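PDB 4FZR: SsfS6 from Streptomyces sp. SF2575, which is a two-domain protein of the erythromycin biosynthesis CIII-like family, built on the GT-B fold with a parallel-stranded sheet in each half. Local coordinates for residues S79-R82 against R86-M89; R102-L107 against I329-D334. One frame throughout, in Å; residues are numbered along the deposited sequence.

Contact 1 (S79-R82 against R86-M89); sequences SWDR and RTTM
Arg86 NE lies over one face of the Trp80 indole, 4.2 Å above the ring plane and displaced toward its rim. In return, Trp80 CZ2 sits over one face of the guanidinium, 4.0 Å from Arg86 NH1. The two planes are inclined by 35°, a loose overlap rather than a flush stack. Arg86 reaches this place with CG anti to its own backbone nitrogen (chi1 -173°) and a bend at chi2 that brings the chain obliquely across the indole. The backbones of Trp80 and Arg86 form a single bridge. Ser79 O accepts the amide of Thr87 (N to O 2.9 Å), and a CA-H contact from Arg86 comes to the same oxygen. The methyl CG2 of Thr87 crosses the Asp81 side chain, 3.8 Å from Asp81 CB. Asp81 OD1 is hydrogen-bonded to the amide of Asn85, between the two segments. This surface hairpin-like loop joins helix 74-78, where Pro75 O receives Ser79 OG, to helix 93-122, whose His99 NE2 is hydrogen-bonded to Thr87 OG1.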
ATOM      1  N   SER A  79     -31.310  -9.774  -0.678  1.00 31.85           N
ATOM      2  CA  SER A  79     -32.512 -10.327  -1.302  1.00 30.49           C
ATOM      3  C   SER A  79     -33.240 -11.370  -0.446  1.00 35.69           C
ATOM      4  O   SER A  79     -34.336 -11.806  -0.801  1.00 37.08           O
ATOM      5  CB  SER A  79     -32.153 -10.938  -2.660  1.00 27.51           C
ATOM      6  OG  SER A  79     -31.659  -9.952  -3.552  1.00 30.95           O
ATOM      7  N   TRP A  80     -32.639 -11.772   0.670  1.00 32.74           N
ATOM      8  CA  TRP A  80     -33.295 -12.694   1.598  1.00 29.23           C
ATOM      9  C   TRP A  80     -33.206 -12.187   3.029  1.00 31.93           C
ATOM     10  O   TRP A  80     -32.133 -11.797   3.494  1.00 40.78           O
ATOM     11  CB  TRP A  80     -32.697 -14.104   1.506  1.00 35.83           C
ATOM     12  CG  TRP A  80     -33.048 -14.828   0.236  1.00 42.45           C
ATOM     13  CD1 TRP A  80     -34.068 -15.719   0.050  1.00 38.24           C
ATOM     14  CD2 TRP A  80     -32.379 -14.717  -1.024  1.00 33.21           C
ATOM     15  NE1 TRP A  80     -34.072 -16.169  -1.250  1.00 32.89           N
ATOM     16  CE2 TRP A  80     -33.045 -15.569  -1.929  1.00 30.51           C
ATOM     17  CE3 TRP A  80     -31.282 -13.980  -1.474  1.00 30.05           C
ATOM     18  CZ2 TRP A  80     -32.647 -15.700  -3.258  1.00 40.19           C
ATOM     19  CZ3 TRP A  80     -30.888 -14.113  -2.792  1.00 37.11           C
ATOM     20  CH2 TRP A  80     -31.569 -14.966  -3.668  1.00 40.71           C
ATOM     21  N   ASP A  81     -34.340 -12.196   3.724  1.00 33.89           N
ATOM     22  CA  ASP A  81     -34.378 -11.756   5.114  1.00 32.56           C
ATOM     23  C   ASP A  81     -33.980 -12.881   6.070  1.00 32.38           C
ATOM     24  O   ASP A  81     -33.662 -13.994   5.644  1.00 37.34           O
ATOM     25  CB  ASP A  81     -35.743 -11.141   5.475  1.00 39.70           C
ATOM     26  CG  ASP A  81     -36.896 -12.135   5.404  1.00 42.42           C
ATOM     27  OD1 ASP A  81     -36.678 -13.351   5.590  1.00 38.76           O
ATOM     28  OD2 ASP A  81     -38.040 -11.685   5.173  1.00 51.24           O
ATOM     29  N   ARG A  82     -33.976 -12.578   7.362  1.00 31.84           N
ATOM     30  CA  ARG A  82     -33.474 -13.511   8.365  1.00 32.04           C
ATOM     31  C   ARG A  82     -34.302 -14.790   8.473  1.00 43.09           C
ATOM     32  O   ARG A  82     -33.808 -15.814   8.945  1.00 51.16           O
ATOM     33  CB  ARG A  82     -33.392 -12.817   9.724  1.00 28.72           C
ATOM     34  CG  ARG A  82     -32.409 -11.655   9.733  1.00 33.95           C
ATOM     35  CD  ARG A  82     -32.175 -11.096  11.124  1.00 39.43           C
ATOM     36  NE  ARG A  82     -31.704 -12.118  12.054  1.00 43.67           N
ATOM     37  CZ  ARG A  82     -31.046 -11.865  13.181  1.00 41.59           C
ATOM     38  NH1 ARG A  82     -30.762 -10.615  13.532  1.00 44.31           N
ATOM     39  NH2 ARG A  82     -30.663 -12.867  13.956  1.00 36.65           N
ATOM     40  N   ARG A  86     -37.739 -14.409   0.650  1.00 41.08           N
ATOM     41  CA  ARG A  86     -37.308 -13.454  -0.361  1.00 41.23           C
ATOM     42  C   ARG A  86     -37.857 -12.068  -0.047  1.00 38.27           C
ATOM     43  O   ARG A  86     -38.946 -11.934   0.511  1.00 45.90           O
ATOM     44  CB  ARG A  86     -37.768 -13.894  -1.750  1.00 32.89           C
ATOM     45  CG  ARG A  86     -37.202 -13.042  -2.876  1.00 42.22           C
ATOM     46  CD  ARG A  86     -36.556 -13.901  -3.954  1.00 46.23           C
ATOM     47  NE  ARG A  86     -35.654 -13.134  -4.810  1.00 39.74           N
ATOM     48  CZ  ARG A  86     -35.023 -13.630  -5.870  1.00 43.77           C
ATOM     49  NH1 ARG A  86     -35.193 -14.900  -6.219  1.00 28.41           N
ATOM     50  NH2 ARG A  86     -34.220 -12.856  -6.588  1.00 46.54           N
ATOM     51  N   THR A  87     -37.091 -11.042  -0.400  1.00 44.45           N
ATOM     52  CA  THR A  87     -37.517  -9.661  -0.210  1.00 34.09           C
ATOM     53  C   THR A  87     -37.471  -8.923  -1.540  1.00 40.23           C
ATOM     54  O   THR A  87     -36.861  -9.397  -2.500  1.00 37.90           O
ATOM     55  CB  THR A  87     -36.617  -8.923   0.798  1.00 46.62           C
ATOM     56  OG1 THR A  87     -35.309  -8.742   0.241  1.00 41.06           O
ATOM     57  CG2 THR A  87     -36.508  -9.703   2.097  1.00 47.31           C
ATOM     58  N   THR A  88     -38.108  -7.758  -1.592  1.00 37.51           N
ATOM     59  CA  THR A  88     -38.165  -6.984  -2.823  1.00 39.85           C
ATOM     60  C   THR A  88     -37.817  -5.518  -2.571  1.00 37.32           C
ATOM     61  O   THR A  88     -37.894  -5.032  -1.444  1.00 34.85           O
ATOM     62  CB  THR A  88     -39.555  -7.091  -3.508  1.00 46.71           C
ATOM     63  OG1 THR A  88     -40.583  -6.655  -2.609  1.00 37.96           O
ATOM     64  CG2 THR A  88     -39.835  -8.530  -3.941  1.00 42.76           C
HETATM   65  N   MSE A  89     -37.417  -4.831  -3.636  1.00 36.09           N
HETATM   66  CA  MSE A  89     -37.053  -3.422  -3.572  1.00 50.99           C
HETATM   67  C   MSE A  89     -38.273  -2.520  -3.404  1.00 59.72           C
HETATM   68  O   MSE A  89     -39.145  -2.486  -4.274  1.00 58.83           O
HETATM   69  CB  MSE A  89     -36.327  -3.026  -4.860  1.00 68.99           C
HETATM   70  CG  MSE A  89     -34.954  -3.652  -5.026  1.00 68.17           C
HETATM   71 SE   MSE A  89     -33.548  -2.565  -4.224  1.00133.15          SE
HETATM   72  CE  MSE A  89     -33.795  -0.933  -5.273  1.00 78.11           C
TER

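Contact 2 (R102-L107 against I329-D334); sequences RGYGRL and IAEVWD
The phenol of Tyr104 gives a short hydrogen bond to the carboxylate of Glu331, with OH 2.5 Å from OE1. It bridges the two halves of a GT-B fold, in which two Rossmann-like domains face each other across a cleft: Tyr104 comes from helix 93-122 of the N-terminal half, Glu331 from the turn leading into helix 333-341 of the C-terminal half. The side chains approach from opposite directions, and OE1 meets the phenol at the ring edge, in plane, through its syn lone pair. Because that lone pair lies on the side of the other oxygen, Glu331 OE2 also comes within 3.2 Å of Tyr104 OH. The carboxylate plane is turned 80° from the ring. OE2 is held by a salt bridge to Arg153 NE, so both oxygens of this buried group have partners. The extended Glu331 chain (chi2 -180°) and the Tyr104 ring together span the 11.8 Å between the CA atoms of Tyr104 and Glu331, the nearest pair across the segments. The interface between the segments is therefore small, 75 Å², and consists of this one pair. Around it, Ile160 of helix 158-167 touches both side chains, the ring of Tyr132 meets that of Tyr104 at about 35°, and His310 packs against Glu331. The turn carrying Glu331 is closed by the bond from Trp333 N to Ala330 O (3.1 Å), and Ala330 CA rests over the centre of the Trp333 indole, 3.7 Å above its plane.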
ATOM      1  N   ARG A 102     -31.121  -2.998   6.433  1.00 31.46           N
ATOM      2  CA  ARG A 102     -31.308  -4.330   6.994  1.00 30.46           C
ATOM      3  C   ARG A 102     -30.398  -5.335   6.290  1.00 27.16           C
ATOM      4  O   ARG A 102     -29.927  -6.292   6.904  1.00 22.39           O
ATOM      5  CB  ARG A 102     -32.775  -4.759   6.902  1.00 32.47           C
ATOM      6  CG  ARG A 102     -33.715  -3.884   7.726  1.00 36.63           C
ATOM      7  CD  ARG A 102     -35.099  -4.502   7.870  1.00 33.25           C
ATOM      8  NE  ARG A 102     -35.807  -4.600   6.596  1.00 35.73           N
ATOM      9  CZ  ARG A 102     -36.541  -3.625   6.064  1.00 39.07           C
ATOM     10  NH1 ARG A 102     -36.670  -2.459   6.687  1.00 34.41           N
ATOM     11  NH2 ARG A 102     -37.148  -3.812   4.901  1.00 32.10           N
ATOM     12  N   GLY A 103     -30.148  -5.108   5.004  1.00 26.93           N
ATOM     13  CA  GLY A 103     -29.194  -5.913   4.262  1.00 27.86           C
ATOM     14  C   GLY A 103     -27.828  -5.868   4.920  1.00 25.20           C
ATOM     15  O   GLY A 103     -27.252  -6.903   5.255  1.00 21.34           O
ATOM     16  N   TYR A 104     -27.311  -4.659   5.113  1.00 20.64           N
ATOM     17  CA  TYR A 104     -26.030  -4.472   5.785  1.00 28.66           C
ATOM     18  C   TYR A 104     -26.022  -5.098   7.176  1.00 26.42           C
ATOM     19  O   TYR A 104     -24.975  -5.518   7.670  1.00 25.54           O
ATOM     20  CB  TYR A 104     -25.689  -2.986   5.882  1.00 24.60           C
ATOM     21  CG  TYR A 104     -25.208  -2.389   4.582  1.00 30.44           C
ATOM     22  CD1 TYR A 104     -24.033  -2.833   3.984  1.00 24.23           C
ATOM     23  CD2 TYR A 104     -25.920  -1.375   3.957  1.00 27.43           C
ATOM     24  CE1 TYR A 104     -23.587  -2.287   2.797  1.00 33.03           C
ATOM     25  CE2 TYR A 104     -25.482  -0.823   2.770  1.00 28.24           C
ATOM     26  CZ  TYR A 104     -24.316  -1.281   2.194  1.00 37.67           C
ATOM     27  OH  TYR A 104     -23.881  -0.728   1.014  1.00 32.97           O
ATOM     28  N   GLY A 105     -27.189  -5.152   7.809  1.00 25.16           N
ATOM     29  CA  GLY A 105     -27.311  -5.774   9.115  1.00 20.91           C
ATOM     30  C   GLY A 105     -27.163  -7.281   9.027  1.00 24.54           C
ATOM     31  O   GLY A 105     -26.616  -7.919   9.925  1.00 25.43           O
ATOM     32  N   ARG A 106     -27.653  -7.855   7.935  1.00 17.07           N
ATOM     33  CA  ARG A 106     -27.604  -9.299   7.760  1.00 22.92           C
ATOM     34  C   ARG A 106     -26.241  -9.743   7.246  1.00 20.81           C
ATOM     35  O   ARG A 106     -25.869 -10.906   7.391  1.00 19.85           O
ATOM     36  CB  ARG A 106     -28.710  -9.757   6.809  1.00 23.85           C
ATOM     37  CG  ARG A 106     -30.109  -9.521   7.350  1.00 24.18           C
ATOM     38  CD  ARG A 106     -31.152 -10.294   6.570  1.00 24.64           C
ATOM     39  NE  ARG A 106     -31.379  -9.750   5.233  1.00 30.10           N
ATOM     40  CZ  ARG A 106     -32.213  -8.748   4.961  1.00 25.35           C
ATOM     41  NH1 ARG A 106     -32.899  -8.159   5.933  1.00 21.71           N
ATOM     42  NH2 ARG A 106     -32.356  -8.327   3.712  1.00 33.19           N
ATOM     43  N   LEU A 107     -25.502  -8.818   6.640  1.00 17.04           N
ATOM     44  CA  LEU A 107     -24.132  -9.088   6.221  1.00 21.83           C
ATOM     45  C   LEU A 107     -23.280  -9.389   7.446  1.00 24.85           C
ATOM     46  O   LEU A 107     -22.359 -10.202   7.394  1.00 23.45           O
ATOM     47  CB  LEU A 107     -23.552  -7.894   5.460  1.00 25.33           C
ATOM     48  CG  LEU A 107     -22.045  -7.933   5.179  1.00 30.79           C
ATOM     49  CD1 LEU A 107     -21.662  -9.184   4.403  1.00 29.97           C
ATOM     50  CD2 LEU A 107     -21.603  -6.677   4.435  1.00 26.97           C
ATOM     51  N   ILE A 329     -27.204   2.630  -8.000  1.00 75.71           N
ATOM     52  CA  ILE A 329     -27.424   2.176  -6.632  1.00 70.36           C
ATOM     53  C   ILE A 329     -28.101   3.291  -5.832  1.00 74.42           C
ATOM     54  O   ILE A 329     -27.845   4.472  -6.064  1.00 66.87           O
ATOM     55  CB  ILE A 329     -26.088   1.739  -5.982  1.00 74.24           C
ATOM     56  CG1 ILE A 329     -25.554   0.488  -6.685  1.00 77.42           C
ATOM     57  CG2 ILE A 329     -26.259   1.474  -4.500  1.00 81.09           C
ATOM     58  CD1 ILE A 329     -24.299   0.727  -7.504  1.00 84.70           C
ATOM     59  N   ALA A 330     -28.975   2.920  -4.901  1.00 71.06           N
ATOM     60  CA  ALA A 330     -29.821   3.902  -4.218  1.00 66.27           C
ATOM     61  C   ALA A 330     -29.084   4.707  -3.142  1.00 62.16           C
ATOM     62  O   ALA A 330     -29.383   5.884  -2.930  1.00 57.48           O
ATOM     63  CB  ALA A 330     -31.055   3.221  -3.624  1.00 66.68           C
ATOM     64  N   GLU A 331     -28.128   4.076  -2.469  1.00 67.07           N
ATOM     65  CA  GLU A 331     -27.381   4.734  -1.397  1.00 65.67           C
ATOM     66  C   GLU A 331     -26.427   5.813  -1.918  1.00 57.47           C
ATOM     67  O   GLU A 331     -25.796   6.523  -1.132  1.00 55.99           O
ATOM     68  CB  GLU A 331     -26.601   3.703  -0.575  1.00 59.43           C
ATOM     69  CG  GLU A 331     -25.526   2.963  -1.347  1.00 51.81           C
ATOM     70  CD  GLU A 331     -24.791   1.957  -0.486  1.00 43.30           C
ATOM     71  OE1 GLU A 331     -24.886   0.746  -0.779  1.00 51.75           O
ATOM     72  OE2 GLU A 331     -24.120   2.377   0.480  1.00 46.51           O
ATOM     73  N   VAL A 332     -26.325   5.930  -3.239  1.00 58.24           N
ATOM     74  CA  VAL A 332     -25.470   6.940  -3.858  1.00 54.40           C
ATOM     75  C   VAL A 332     -26.288   8.131  -4.343  1.00 54.10           C
ATOM     76  O   VAL A 332     -25.732   9.129  -4.797  1.00 51.31           O
ATOM     77  CB  VAL A 332     -24.663   6.363  -5.052  1.00 50.02           C
ATOM     78  CG1 VAL A 332     -24.214   4.940  -4.755  1.00 50.08           C
ATOM     79  CG2 VAL A 332     -25.474   6.402  -6.346  1.00 44.54           C
ATOM     80  N   TRP A 333     -27.609   8.016  -4.247  1.00 52.36           N
ATOM     81  CA  TRP A 333     -28.511   9.084  -4.669  1.00 61.23           C
ATOM     82  C   TRP A 333     -28.182  10.412  -3.987  1.00 60.46           C
ATOM     83  O   TRP A 333     -28.134  11.457  -4.637  1.00 47.60           O
ATOM     84  CB  TRP A 333     -29.966   8.708  -4.363  1.00 61.50           C
ATOM     85  CG  TRP A 333     -30.566   7.727  -5.327  1.00 64.53           C
ATOM     86  CD1 TRP A 333     -30.024   7.294  -6.502  1.00 61.30           C
ATOM     87  CD2 TRP A 333     -31.827   7.055  -5.197  1.00 70.17           C
ATOM     88  NE1 TRP A 333     -30.867   6.398  -7.111  1.00 68.77           N
ATOM     89  CE2 TRP A 333     -31.981   6.234  -6.331  1.00 76.85           C
ATOM     90  CE3 TRP A 333     -32.841   7.070  -4.232  1.00 73.95           C
ATOM     91  CZ2 TRP A 333     -33.107   5.433  -6.527  1.00 69.84           C
ATOM     92  CZ3 TRP A 333     -33.959   6.274  -4.430  1.00 70.29           C
ATOM     93  CH2 TRP A 333     -34.081   5.467  -5.569  1.00 68.28           C
ATOM     94  N   ASP A 334     -27.957  10.359  -2.678  1.00 52.68           N
ATOM     95  CA  ASP A 334     -27.735  11.562  -1.881  1.00 52.48           C
ATOM     96  C   ASP A 334     -26.461  12.300  -2.285  1.00 53.77           C
ATOM     97  O   ASP A 334     -26.413  13.530  -2.251  1.00 46.26           O
ATOM     98  CB  ASP A 334     -27.667  11.207  -0.393  1.00 61.12           C
ATOM     99  CG  ASP A 334     -29.018  10.825   0.181  1.00 70.41           C
ATOM    100  OD1 ASP A 334     -29.912  10.430  -0.599  1.00 68.98           O
ATOM    101  OD2 ASP A 334     -29.184  10.918   1.416  1.00 71.49           O
TER

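Contact 1 closes a local loop at the surface of the N-terminal half, whereas contact 2 joins residues more than 220 positions apart and links the two halves through one hydrogen bond. Their centres lie about 13 Å from each other, and both involve helix 93-122, which supplies Tyr104 to contact 2 and touches the loop of contact 1. Segment 102-107 meets contact 1 at Arg106: its NE, also hydrogen-bonded to Val77 O, is 2.8 Å from Trp80 O and 3.6 Å from Asp81 CA, and its CD is 3.7 Å from Arg82 CG. Glu167 adds another tie, as its carboxylate pairs with Arg106 NH1 while its carbonyl takes a weak hydrogen bond from Arg82 NH1.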